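Local coordinates for unsaturated glucuronyl hydrolase (Streptococcus agalactiae, PDB 2ZZR), which hydrolyses unsaturated hyaluronan, chondroitin and heparin disaccharides, releasing the 4-deoxy-4,5-didehydro uronic acid and cleaving both (1->3) and (1->4) glycosidic bonds, at residues F100-I104 / L118-C123; T124-I129 / W393-W397; A143-M147 / K193-V197; E152-F156 / F222-G227. All coordinates share one frame; numbering follows the deposited sequence.

Contact 1 of 4, residues F100-I104 / L118-C123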
loop_
_atom_site.group_PDB
_atom_site.type_symbol
_atom_site.label_atom_id
_atom_site.label_comp_id
_atom_site.label_asym_id
_atom_site.label_seq_id
_atom_site.Cartn_x
_atom_site.Cartn_y
_atom_site.Cartn_z
ATOM N N PHE A 100 0.057 18.422 7.806
ATOM C CA PHE A 100 -0.040 17.175 8.574
ATOM C C PHE A 100 0.299 17.374 10.051
ATOM O O PHE A 100 -0.334 16.786 10.923
ATOM C CB PHE A 100 0.814 16.066 7.941
ATOM C CG PHE A 100 0.203 15.474 6.703
ATOM C CD1 PHE A 100 0.712 15.772 5.445
ATOM C CD2 PHE A 100 -0.898 14.625 6.795
ATOM C CE1 PHE A 100 0.145 15.236 4.293
ATOM C CE2 PHE A 100 -1.477 14.085 5.653
ATOM C CZ PHE A 100 -0.958 14.389 4.397
ATOM N N LEU A 101 1.294 18.212 10.329
ATOM C CA LEU A 101 1.620 18.570 11.703
ATOM C C LEU A 101 0.437 19.272 12.373
ATOM O O LEU A 101 0.101 18.973 13.522
ATOM C CB LEU A 101 2.879 19.445 11.755
ATOM C CG LEU A 101 3.448 19.818 13.134
ATOM C CD1 LEU A 101 3.487 18.651 14.126
ATOM C CD2 LEU A 101 4.836 20.424 12.974
ATOM N N ASN A 102 -0.196 20.195 11.653
ATOM C CA ASN A 102 -1.408 20.848 12.157
ATOM C C ASN A 102 -2.524 19.840 12.446
ATOM O O ASN A 102 -3.206 19.920 13.476
ATOM C CB ASN A 102 -1.911 21.901 11.172
ATOM C CG ASN A 102 -3.202 22.563 11.640
ATOM O OD1 ASN A 102 -4.297 22.185 11.219
ATOM N ND2 ASN A 102 -3.075 23.530 12.537
ATOM N N ARG A 103 -2.693 18.891 11.528
ATOM C CA ARG A 103 -3.743 17.878 11.631
ATOM C C ARG A 103 -3.607 17.004 12.884
ATOM O O ARG A 103 -4.606 16.714 13.555
ATOM C CB ARG A 103 -3.782 17.021 10.360
ATOM C CG ARG A 103 -4.968 16.068 10.307
ATOM C CD ARG A 103 -5.057 15.356 8.978
ATOM N NE ARG A 103 -6.130 14.361 8.988
ATOM C CZ ARG A 103 -6.437 13.569 7.966
ATOM N NH1 ARG A 103 -5.770 13.649 6.815
ATOM N NH2 ARG A 103 -7.427 12.694 8.093
ATOM N N ILE A 104 -2.383 16.586 13.206
ATOM C CA ILE A 104 -2.171 15.772 14.407
ATOM C C ILE A 104 -2.217 16.612 15.696
ATOM O O ILE A 104 -2.791 16.182 16.699
ATOM C CB ILE A 104 -0.908 14.839 14.311
ATOM C CG1 ILE A 104 -0.779 13.943 15.549
ATOM C CG2 ILE A 104 0.380 15.631 14.080
ATOM C CD1 ILE A 104 -1.875 12.907 15.694
ATOM N N LEU A 118 -1.208 8.088 6.027
ATOM C CA LEU A 118 -1.215 9.545 6.050
ATOM C C LEU A 118 0.163 10.144 6.298
ATOM O O LEU A 118 0.582 11.055 5.577
ATOM C CB LEU A 118 -2.212 10.059 7.096
ATOM C CG LEU A 118 -3.681 10.000 6.666
ATOM C CD1 LEU A 118 -4.596 10.269 7.845
ATOM C CD2 LEU A 118 -3.979 10.968 5.514
ATOM N N TYR A 119 0.862 9.626 7.305
ATOM C CA TYR A 119 2.083 10.267 7.803
ATOM C C TYR A 119 3.386 9.710 7.254
ATOM O O TYR A 119 4.386 10.420 7.207
ATOM C CB TYR A 119 2.081 10.324 9.334
ATOM C CG TYR A 119 1.121 11.393 9.813
ATOM C CD1 TYR A 119 1.577 12.672 10.131
ATOM C CD2 TYR A 119 -0.253 11.146 9.880
ATOM C CE1 TYR A 119 0.694 13.666 10.533
ATOM C CE2 TYR A 119 -1.145 12.138 10.276
ATOM C CZ TYR A 119 -0.666 13.394 10.600
ATOM O OH TYR A 119 -1.541 14.387 10.983
ATOM N N THR A 120 3.378 8.447 6.836
ATOM C CA THR A 120 4.606 7.828 6.313
ATOM C C THR A 120 5.107 8.430 4.978
ATOM O O THR A 120 6.278 8.829 4.896
ATOM C CB THR A 120 4.491 6.287 6.233
ATOM O OG1 THR A 120 4.237 5.766 7.547
ATOM C CG2 THR A 120 5.790 5.684 5.672
ATOM N N PRO A 121 4.244 8.496 3.937
ATOM C CA PRO A 121 4.689 9.038 2.648
ATOM C C PRO A 121 4.808 10.563 2.626
ATOM O O PRO A 121 5.298 11.118 1.646
ATOM C CB PRO A 121 3.596 8.587 1.669
ATOM C CG PRO A 121 2.735 7.610 2.437
ATOM C CD PRO A 121 2.848 8.030 3.856
ATOM N N SER A 122 4.365 11.219 3.695
ATOM C CA SER A 122 4.405 12.677 3.776
ATOM C C SER A 122 5.508 13.145 4.725
ATOM O O SER A 122 6.502 13.753 4.298
ATOM C CB SER A 122 3.041 13.210 4.223
ATOM O OG SER A 122 2.715 12.717 5.514
ATOM N N CYS A 123 5.340 12.841 6.006
ATOM C CA CYS A 123 6.232 13.330 7.048
ATOM C C CYS A 123 7.460 12.448 7.214
ATOM O O CYS A 123 8.584 12.943 7.198
ATOM C CB CYS A 123 5.477 13.465 8.365
ATOM S SG CYS A 123 4.103 14.633 8.229
#

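Contact 2 of 4, residues T124-I129 / W393-W397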
loop_
_atom_site.group_PDB
_atom_site.type_symbol
_atom_site.label_atom_id
_atom_site.label_comp_id
_atom_site.label_asym_id
_atom_site.label_seq_id
_atom_site.Cartn_x
_atom_site.Cartn_y
_atom_site.Cartn_z
ATOM N N THR A 124 7.264 11.140 7.353
ATOM C CA THR A 124 8.430 10.266 7.503
ATOM C C THR A 124 9.299 10.348 6.245
ATOM O O THR A 124 10.529 10.347 6.334
ATOM C CB THR A 124 8.044 8.814 7.832
ATOM O OG1 THR A 124 7.049 8.824 8.858
ATOM C CG2 THR A 124 9.254 8.044 8.340
ATOM N N ALA A 125 8.649 10.453 5.089
ATOM C CA ALA A 125 9.337 10.659 3.813
ATOM C C ALA A 125 10.312 11.830 3.880
ATOM O O ALA A 125 11.492 11.674 3.540
ATOM C CB ALA A 125 8.348 10.874 2.696
ATOM N N GLU A 126 9.832 12.997 4.317
ATOM C CA GLU A 126 10.735 14.146 4.402
ATOM C C GLU A 126 11.874 13.890 5.374
ATOM O O GLU A 126 13.022 14.240 5.086
ATOM C CB GLU A 126 10.034 15.459 4.747
ATOM C CG GLU A 126 11.047 16.616 4.636
ATOM C CD GLU A 126 10.459 18.000 4.736
ATOM O OE1 GLU A 126 11.103 18.931 4.200
ATOM O OE2 GLU A 126 9.386 18.167 5.351
ATOM N N TYR A 127 11.566 13.274 6.517
ATOM C CA TYR A 127 12.601 12.948 7.489
ATOM C C TYR A 127 13.718 12.090 6.884
ATOM O O TYR A 127 14.896 12.351 7.134
ATOM C CB TYR A 127 12.032 12.290 8.747
ATOM C CG TYR A 127 13.098 12.075 9.802
ATOM C CD1 TYR A 127 13.593 10.798 10.070
ATOM C CD2 TYR A 127 13.642 13.158 10.500
ATOM C CE1 TYR A 127 14.583 10.599 11.032
ATOM C CE2 TYR A 127 14.639 12.969 11.461
ATOM C CZ TYR A 127 15.103 11.690 11.717
ATOM O OH TYR A 127 16.086 11.492 12.656
ATOM N N ARG A 128 13.348 11.078 6.096
ATOM C CA ARG A 128 14.327 10.254 5.370
ATOM C C ARG A 128 15.207 11.108 4.469
ATOM O O ARG A 128 16.424 10.903 4.388
ATOM C CB ARG A 128 13.637 9.220 4.478
ATOM C CG ARG A 128 12.721 8.262 5.187
ATOM C CD ARG A 128 13.481 7.278 6.029
ATOM N NE ARG A 128 12.627 6.141 6.361
ATOM C CZ ARG A 128 12.720 5.425 7.473
ATOM N NH1 ARG A 128 11.896 4.406 7.658
ATOM N NH2 ARG A 128 13.637 5.709 8.391
ATOM N N ILE A 129 14.568 12.052 3.784
ATOM C CA ILE A 129 15.204 12.811 2.716
ATOM C C ILE A 129 16.151 13.889 3.255
ATOM O O ILE A 129 17.293 14.007 2.789
ATOM C CB ILE A 129 14.149 13.396 1.741
ATOM C CG1 ILE A 129 13.469 12.259 0.965
ATOM C CG2 ILE A 129 14.789 14.397 0.769
ATOM C CD1 ILE A 129 12.179 12.648 0.248
ATOM N N TRP A 393 16.352 2.937 -3.701
ATOM C CA TRP A 393 15.444 3.829 -2.983
ATOM C C TRP A 393 15.394 3.542 -1.481
ATOM O O TRP A 393 15.167 2.406 -1.063
ATOM C CB TRP A 393 14.039 3.785 -3.603
ATOM C CG TRP A 393 13.062 4.677 -2.883
ATOM C CD1 TRP A 393 13.141 6.032 -2.737
ATOM C CD2 TRP A 393 11.859 4.269 -2.210
ATOM N NE1 TRP A 393 12.062 6.497 -2.008
ATOM C CE2 TRP A 393 11.260 5.437 -1.677
ATOM C CE3 TRP A 393 11.227 3.032 -2.012
ATOM C CZ2 TRP A 393 10.059 5.407 -0.950
ATOM C CZ3 TRP A 393 10.033 3.002 -1.285
ATOM C CH2 TRP A 393 9.461 4.185 -0.770
ATOM N N GLU A 394 15.633 4.579 -0.680
ATOM C CA GLU A 394 15.478 4.499 0.763
ATOM C C GLU A 394 13.993 4.588 1.130
ATOM O O GLU A 394 13.358 5.626 0.924
ATOM C CB GLU A 394 16.257 5.625 1.459
ATOM C CG GLU A 394 16.283 5.495 2.976
ATOM C CD GLU A 394 16.989 6.651 3.681
ATOM O OE1 GLU A 394 17.105 6.594 4.924
ATOM O OE2 GLU A 394 17.441 7.606 3.000
ATOM N N LEU A 395 13.451 3.505 1.690
ATOM C CA LEU A 395 12.009 3.436 1.975
ATOM C C LEU A 395 11.526 4.509 2.930
ATOM O O LEU A 395 12.141 4.742 3.975
ATOM C CB LEU A 395 11.638 2.065 2.552
ATOM C CG LEU A 395 11.271 0.963 1.559
ATOM C CD1 LEU A 395 12.402 0.678 0.584
ATOM C CD2 LEU A 395 10.899 -0.305 2.319
ATOM N N TYR A 396 10.408 5.145 2.582
ATOM C CA TYR A 396 9.694 5.992 3.546
ATOM C C TYR A 396 9.155 5.111 4.667
ATOM O O TYR A 396 9.239 5.472 5.846
ATOM C CB TYR A 396 8.545 6.757 2.875
ATOM C CG TYR A 396 8.966 7.596 1.674
ATOM C CD1 TYR A 396 10.268 8.103 1.574
ATOM C CD2 TYR A 396 8.060 7.899 0.657
ATOM C CE1 TYR A 396 10.654 8.878 0.480
ATOM C CE2 TYR A 396 8.434 8.683 -0.441
ATOM C CZ TYR A 396 9.738 9.164 -0.520
ATOM O OH TYR A 396 10.122 9.922 -1.603
ATOM N N TRP A 397 8.637 3.943 4.274
ATOM C CA TRP A 397 8.086 2.930 5.190
ATOM C C TRP A 397 9.117 2.404 6.176
ATOM O O TRP A 397 10.335 2.444 5.942
ATOM C CB TRP A 397 7.487 1.752 4.400
ATOM C CG TRP A 397 6.615 2.207 3.279
ATOM C CD1 TRP A 397 6.963 2.316 1.967
ATOM C CD2 TRP A 397 5.259 2.664 3.377
ATOM N NE1 TRP A 397 5.906 2.803 1.232
ATOM C CE2 TRP A 397 4.847 3.024 2.075
ATOM C CE3 TRP A 397 4.349 2.795 4.440
ATOM C CZ2 TRP A 397 3.570 3.523 1.804
ATOM C CZ3 TRP A 397 3.071 3.284 4.168
ATOM C CH2 TRP A 397 2.693 3.636 2.861
ATOM O OXT TRP A 397 8.731 1.918 7.243
#

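Contact 3 of 4, residues A143-M147 / K193-V197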
loop_
_atom_site.group_PDB
_atom_site.type_symbol
_atom_site.label_atom_id
_atom_site.label_comp_id
_atom_site.label_asym_id
_atom_site.label_seq_id
_atom_site.Cartn_x
_atom_site.Cartn_y
_atom_site.Cartn_z
ATOM N N ALA A 143 2.361 8.348 15.367
ATOM C CA ALA A 143 2.583 7.018 15.924
ATOM C C ALA A 143 1.829 6.864 17.249
ATOM O O ALA A 143 1.142 5.869 17.461
ATOM C CB ALA A 143 4.073 6.748 16.109
ATOM N N ASP A 144 1.940 7.865 18.122
ATOM C CA ASP A 144 1.214 7.855 19.395
ATOM C C ASP A 144 -0.300 7.819 19.175
ATOM O O ASP A 144 -1.025 7.122 19.894
ATOM C CB ASP A 144 1.600 9.064 20.251
ATOM C CG ASP A 144 3.022 8.980 20.766
ATOM O OD1 ASP A 144 3.552 7.854 20.867
ATOM O OD2 ASP A 144 3.610 10.045 21.064
ATOM N N LYS A 145 -0.768 8.557 18.171
ATOM C CA LYS A 145 -2.186 8.545 17.809
ATOM C C LYS A 145 -2.627 7.138 17.395
ATOM O O LYS A 145 -3.678 6.652 17.827
ATOM C CB LYS A 145 -2.478 9.562 16.701
ATOM C CG LYS A 145 -3.956 9.735 16.360
ATOM C CD LYS A 145 -4.723 10.423 17.489
ATOM C CE LYS A 145 -6.210 10.541 17.160
ATOM N NZ LYS A 145 -6.907 9.239 17.332
ATOM N N LEU A 146 -1.807 6.478 16.578
ATOM C CA LEU A 146 -2.095 5.114 16.143
ATOM C C LEU A 146 -2.121 4.123 17.315
ATOM O O LEU A 146 -2.981 3.241 17.373
ATOM C CB LEU A 146 -1.090 4.667 15.075
ATOM C CG LEU A 146 -1.336 3.293 14.440
ATOM C CD1 LEU A 146 -2.722 3.212 13.800
ATOM C CD2 LEU A 146 -0.238 2.965 13.440
ATOM N N MET A 147 -1.180 4.282 18.244
ATOM C CA MET A 147 -1.084 3.426 19.431
ATOM C C MET A 147 -2.366 3.433 20.280
ATOM O O MET A 147 -2.665 2.444 20.955
ATOM C CB MET A 147 0.120 3.839 20.289
ATOM C CG MET A 147 1.478 3.524 19.646
ATOM S SD MET A 147 1.867 1.764 19.670
ATOM C CE MET A 147 2.471 1.599 21.349
ATOM N N LYS A 193 7.437 -0.394 23.373
ATOM C CA LYS A 193 5.974 -0.517 23.256
ATOM C C LYS A 193 5.513 -0.394 21.806
ATOM O O LYS A 193 4.614 -1.112 21.379
ATOM C CB LYS A 193 5.255 0.505 24.141
ATOM C CG LYS A 193 5.392 0.226 25.637
ATOM C CD LYS A 193 4.825 1.371 26.458
ATOM C CE LYS A 193 5.104 1.175 27.946
ATOM N NZ LYS A 193 4.776 2.410 28.721
ATOM N N TYR A 194 6.149 0.504 21.057
ATOM C CA TYR A 194 5.852 0.678 19.634
ATOM C C TYR A 194 6.060 -0.629 18.873
ATOM O O TYR A 194 5.215 -1.033 18.066
ATOM C CB TYR A 194 6.748 1.748 19.014
ATOM C CG TYR A 194 6.514 3.170 19.474
ATOM C CD1 TYR A 194 7.547 3.900 20.058
ATOM C CD2 TYR A 194 5.279 3.800 19.293
ATOM C CE1 TYR A 194 7.356 5.220 20.472
ATOM C CE2 TYR A 194 5.076 5.124 19.705
ATOM C CZ TYR A 194 6.126 5.823 20.290
ATOM O OH TYR A 194 5.958 7.130 20.695
ATOM N N ARG A 195 7.201 -1.271 19.125
ATOM C CA ARG A 195 7.563 -2.508 18.443
ATOM C C ARG A 195 6.640 -3.654 18.857
ATOM O O ARG A 195 6.199 -4.430 18.014
ATOM C CB ARG A 195 9.031 -2.874 18.706
ATOM C CG ARG A 195 9.489 -4.090 17.906
ATOM C CD ARG A 195 10.968 -4.427 18.072
ATOM N NE ARG A 195 11.370 -5.348 17.005
ATOM C CZ ARG A 195 11.181 -6.666 17.032
ATOM N NH1 ARG A 195 10.615 -7.245 18.088
ATOM N NH2 ARG A 195 11.565 -7.412 16.001
ATOM N N GLN A 196 6.350 -3.746 20.155
ATOM C CA GLN A 196 5.462 -4.784 20.681
ATOM C C GLN A 196 4.086 -4.752 20.024
ATOM O O GLN A 196 3.570 -5.790 19.625
ATOM C CB GLN A 196 5.338 -4.678 22.204
ATOM C CG GLN A 196 6.608 -5.097 22.930
ATOM C CD GLN A 196 6.645 -4.693 24.400
ATOM O OE1 GLN A 196 5.913 -3.800 24.848
ATOM N NE2 GLN A 196 7.524 -5.343 25.156
ATOM N N VAL A 197 3.507 -3.561 19.906
ATOM C CA VAL A 197 2.210 -3.392 19.242
ATOM C C VAL A 197 2.286 -3.800 17.766
ATOM O O VAL A 197 1.418 -4.532 17.273
ATOM C CB VAL A 197 1.684 -1.949 19.397
ATOM C CG1 VAL A 197 0.531 -1.669 18.435
ATOM C CG2 VAL A 197 1.247 -1.703 20.827
#

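Contact 4 of 4, residues E152-F156 / F222-G227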
loop_
_atom_site.group_PDB
_atom_site.type_symbol
_atom_site.label_atom_id
_atom_site.label_comp_id
_atom_site.label_asym_id
_atom_site.label_seq_id
_atom_site.Cartn_x
_atom_site.Cartn_y
_atom_site.Cartn_z
ATOM N N GLU A 152 -5.197 -4.832 23.796
ATOM C CA GLU A 152 -4.441 -5.902 24.461
ATOM C C GLU A 152 -5.106 -7.270 24.328
ATOM O O GLU A 152 -4.424 -8.293 24.240
ATOM C CB GLU A 152 -4.224 -5.572 25.938
ATOM C CG GLU A 152 -3.181 -4.493 26.189
ATOM C CD GLU A 152 -2.976 -4.194 27.669
ATOM O OE1 GLU A 152 -2.207 -3.255 27.979
ATOM O OE2 GLU A 152 -3.582 -4.893 28.519
ATOM N N LYS A 153 -6.438 -7.281 24.316
ATOM C CA LYS A 153 -7.196 -8.514 24.153
ATOM C C LYS A 153 -7.347 -8.865 22.672
ATOM O O LYS A 153 -8.292 -8.429 21.999
ATOM C CB LYS A 153 -8.552 -8.417 24.868
ATOM C CG LYS A 153 -8.416 -8.209 26.370
ATOM C CD LYS A 153 -9.720 -8.473 27.089
ATOM C CE LYS A 153 -9.528 -8.531 28.601
ATOM N NZ LYS A 153 -8.745 -9.739 29.000
ATOM N N GLY A 154 -6.398 -9.662 22.181
ATOM C CA GLY A 154 -6.283 -9.984 20.759
ATOM C C GLY A 154 -4.970 -9.475 20.181
ATOM O O GLY A 154 -4.458 -10.036 19.215
ATOM N N GLY A 155 -4.438 -8.414 20.783
ATOM C CA GLY A 155 -3.137 -7.841 20.406
ATOM C C GLY A 155 -3.124 -7.251 19.009
ATOM O O GLY A 155 -2.260 -7.576 18.198
ATOM N N PHE A 156 -4.091 -6.385 18.728
ATOM C CA PHE A 156 -4.232 -5.793 17.400
ATOM C C PHE A 156 -4.645 -4.331 17.486
ATOM O O PHE A 156 -5.171 -3.873 18.511
ATOM C CB PHE A 156 -5.256 -6.575 16.570
ATOM C CG PHE A 156 -6.671 -6.448 17.083
ATOM C CD1 PHE A 156 -7.124 -7.266 18.113
ATOM C CD2 PHE A 156 -7.540 -5.504 16.539
ATOM C CE1 PHE A 156 -8.424 -7.144 18.604
ATOM C CE2 PHE A 156 -8.843 -5.370 17.020
ATOM C CZ PHE A 156 -9.284 -6.198 18.055
ATOM N N PHE A 222 -12.506 -10.007 16.584
ATOM C CA PHE A 222 -12.050 -10.660 17.805
ATOM C C PHE A 222 -13.093 -10.495 18.903
ATOM O O PHE A 222 -13.970 -9.630 18.814
ATOM C CB PHE A 222 -10.708 -10.072 18.251
ATOM C CG PHE A 222 -9.576 -10.395 17.320
ATOM C CD1 PHE A 222 -9.391 -9.668 16.142
ATOM C CD2 PHE A 222 -8.701 -11.435 17.608
ATOM C CE1 PHE A 222 -8.348 -9.975 15.270
ATOM C CE2 PHE A 222 -7.653 -11.751 16.740
ATOM C CZ PHE A 222 -7.479 -11.017 15.566
ATOM N N ASP A 223 -13.005 -11.335 19.931
ATOM C CA ASP A 223 -13.867 -11.209 21.105
ATOM C C ASP A 223 -13.243 -10.223 22.100
ATOM O O ASP A 223 -12.134 -10.454 22.587
ATOM C CB ASP A 223 -14.083 -12.587 21.746
ATOM C CG ASP A 223 -15.163 -12.577 22.823
ATOM O OD1 ASP A 223 -15.096 -11.737 23.737
ATOM O OD2 ASP A 223 -16.072 -13.427 22.755
ATOM N N PRO A 224 -13.945 -9.110 22.400
ATOM C CA PRO A 224 -13.388 -8.099 23.306
ATOM C C PRO A 224 -13.185 -8.568 24.745
ATOM O O PRO A 224 -12.389 -7.970 25.471
ATOM C CB PRO A 224 -14.405 -6.954 23.242
ATOM C CG PRO A 224 -15.654 -7.569 22.759
ATOM C CD PRO A 224 -15.267 -8.716 21.883
ATOM N N GLU A 225 -13.891 -9.624 25.145
ATOM C CA GLU A 225 -13.757 -10.169 26.501
ATOM C C GLU A 225 -12.565 -11.115 26.638
ATOM O O GLU A 225 -11.786 -10.998 27.588
ATOM C CB GLU A 225 -15.048 -10.876 26.942
ATOM C CG GLU A 225 -16.315 -10.015 26.852
ATOM C CD GLU A 225 -16.167 -8.652 27.518
ATOM O OE1 GLU A 225 -15.670 -8.592 28.666
ATOM O OE2 GLU A 225 -16.557 -7.640 26.893
ATOM N N THR A 226 -12.425 -12.040 25.689
ATOM C CA THR A 226 -11.402 -13.089 25.765
ATOM C C THR A 226 -10.164 -12.793 24.915
ATOM O O THR A 226 -9.066 -13.284 25.208
ATOM C CB THR A 226 -11.963 -14.459 25.337
ATOM O OG1 THR A 226 -12.351 -14.412 23.957
ATOM C CG2 THR A 226 -13.172 -14.852 26.195
ATOM N N GLY A 227 -10.353 -12.006 23.857
ATOM C CA GLY A 227 -9.298 -11.738 22.885
ATOM C C GLY A 227 -9.199 -12.810 21.818
ATOM O O GLY A 227 -8.326 -12.745 20.949
#

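Contact 1 of 4, residues F100-I104 / L118-C123
F100 and Y119 are the facing residues of two antiparallel helical segments, 100-104 and 118-123, whose axes approach to 11.5 Å at an angle of 149°. F100 fits as a knob into the hole formed by L118, Y119, S122 and C123. Its ring turns an edge toward the face of Y119 in a T-shaped pair, with centroids 5.3 Å apart and planes at 70°. One face of the F100 ring receives the L118 carbonyl and the S122 hydroxyl; S122 OG turns back onto L118 O at 2.7 Å, satisfying the small polar side chain within the helix. With CG beside its backbone N (chi1 -75°), Y119 reaches across the gap. Its OH donates to F100 O at 2.7 Å, while I104 N bonds the same oxygen from the opposite face of the carbonyl plane. R103, extended from CG to NE, lays a face of its guanidinium against L118 CD1, and its nitrogens bond outside the pair, to I108 O, A109 O, E67 O and N65 OD1. This is helix pairing of the α-barrel, with the L118 side chain about 5 Å from that of D114, the probable nucleophile. Helix 70-84 packs against F100 and S122, helix 133-147 against I104, Y119 and C123.

Contact 2 of 4, residues T124-I129 / W393-W397
R128 reaches from helix 115-130 to the carbonyls of L395 and Y396 and the terminal carboxylate, a role suited to a long side chain with several N-H groups. Its chain bends at chi2 (-71°), and NE comes 2.8 Å from L395 O in a weak, poorly aligned bond. NH1 makes a better bond to W397 O at 3.0 Å, although it lies well out of the carboxylate plane, and adds a weak one to Y396 O at 3.4 Å. The other terminal oxygen, W397 OXT, forms a salt bridge with R260, so R128 and R260 hold one terminal oxygen each, probably helping to balance the charge. E394 stays close without a salt bridge. Beside these polar bonds, A125 CB sits 3.4 Å from the centroid of the Y396 ring, a CH-pi contact over one face, with W393 CZ2 over the opposite face; a methyl suits so close an approach. Y396 OH and W393 NE1 both bond E82 OE1, T124 OG1 pairs with T139, and W397 NE1 with E384. The C-terminal tail closes against the α-barrel, the W397 side chain about 7 Å from that of W250, which probably binds substrate. Helices 70-84 and 376-390 flank the tail, and helix 180-189 touches T124 and R128.

Contact 3 of 4, residues A143-M147 / K193-V197
Y194 meets D144 and M147 where two helices of the α-barrel, 133-147 and 192-209, pack away from the catalytic and substrate-binding residues, in a contact that is apolar inside and polar at its rim. The segment axes come within 11.2 Å and cross at 51°, M147 and Y194 having the nearest CA atoms. M147 reaches across between the helices, touching K193, Y194 and V197. Its CG, beside the backbone N, lies 3.8 Å from Y194 CD2; bends at chi2 (-73°) and chi3 then turn SD and CE to V197. The methyl CE ends 3.6 Å from V197 CG2 and 3.5 Å from K193 O. The sulfur stands obliquely to the Y194 ring, a Met-aromatic contact with SD 5.2 Å from the ring centroid. A flexible thioether suits this place, since it can follow both the ring and the branched V197. A143, with only a methyl to offer, lets Y194 CE2 approach its CB to 4.1 Å. Beside it, A185 of helix 180-189 touches A143 and Y194, and I157 of strand 156-157 backs V197. At the exposed rim Y194 OH donates to D144 OD1 at 2.5 Å, arriving on the syn side, somewhat out of the carboxylate plane, with the carboxylate 15° from the ring plane. The bond gives the hydroxyl of a buried tyrosine an acceptor on the exposed, probably charged D144, and probably restrains its carboxylate.

Contact 4 of 4, residues E152-F156 / F222-G227
F156 places CG between its backbone N and carbonyl carbon (chi1 68°), whereas F222 keeps CG beside the backbone N (chi1 -68°), and these torsions turn the rings toward each other. They form an offset stack, sliding past each other in opposite directions with centroids 4.6 Å apart and planes at 19°; F156 CE1 approaches F222 CD1 to 3.7 Å. Broad flat side chains suit this buried place at the ends of two strands. Toward the turns, backbone meets backbone. G227 CA comes within 3.5 Å of K153 C, and G154 CA makes a CA-H...O contact of 3.4 Å with G227 O. Both glycines have positive phi, and the lack of side chains permits the close approach. The K153 aliphatic chain crosses the turn, CD lying 3.2 Å from P224 O. That turn is shaped by D223, whose OD1 accepts from E225 N at 2.8 Å in an Asx turn. G155 and F156 form a G1 beta bulge opposite strand 150-151. The contact joins the hairpin of strands 150-151 and 156-157 to the turn between strands 219-222 and 229-233. Helix 192-209 lies against both phenylalanines, as does L171 of strand 170-172, and Y169 meets the F156 ring edge-to-face.

In the fold
Contacts 1 and 2 are buried and share helix 115-130, where probable backbone bonds run from T124 N to Y119 O and from A125 N to T120 O, around its wide pi-type turn. Contact 3, partly buried, involves the following helix 133-147, and touches contact 1 where I104 meets K145. Contact 4 lies farthest out, its centre about 26 Å from that of the chain and its nearest atoms about 5 Å from those of contact 3. Chemistry changes with place: contact 1 interlocks rings and a tyrosine bond, contact 2 answers the chain terminus with arginine, contact 3 mixes a methionine interior with a polar rim, and contact 4 joins loops through glycine backbone beside stacked rings, without a hydrogen bond across.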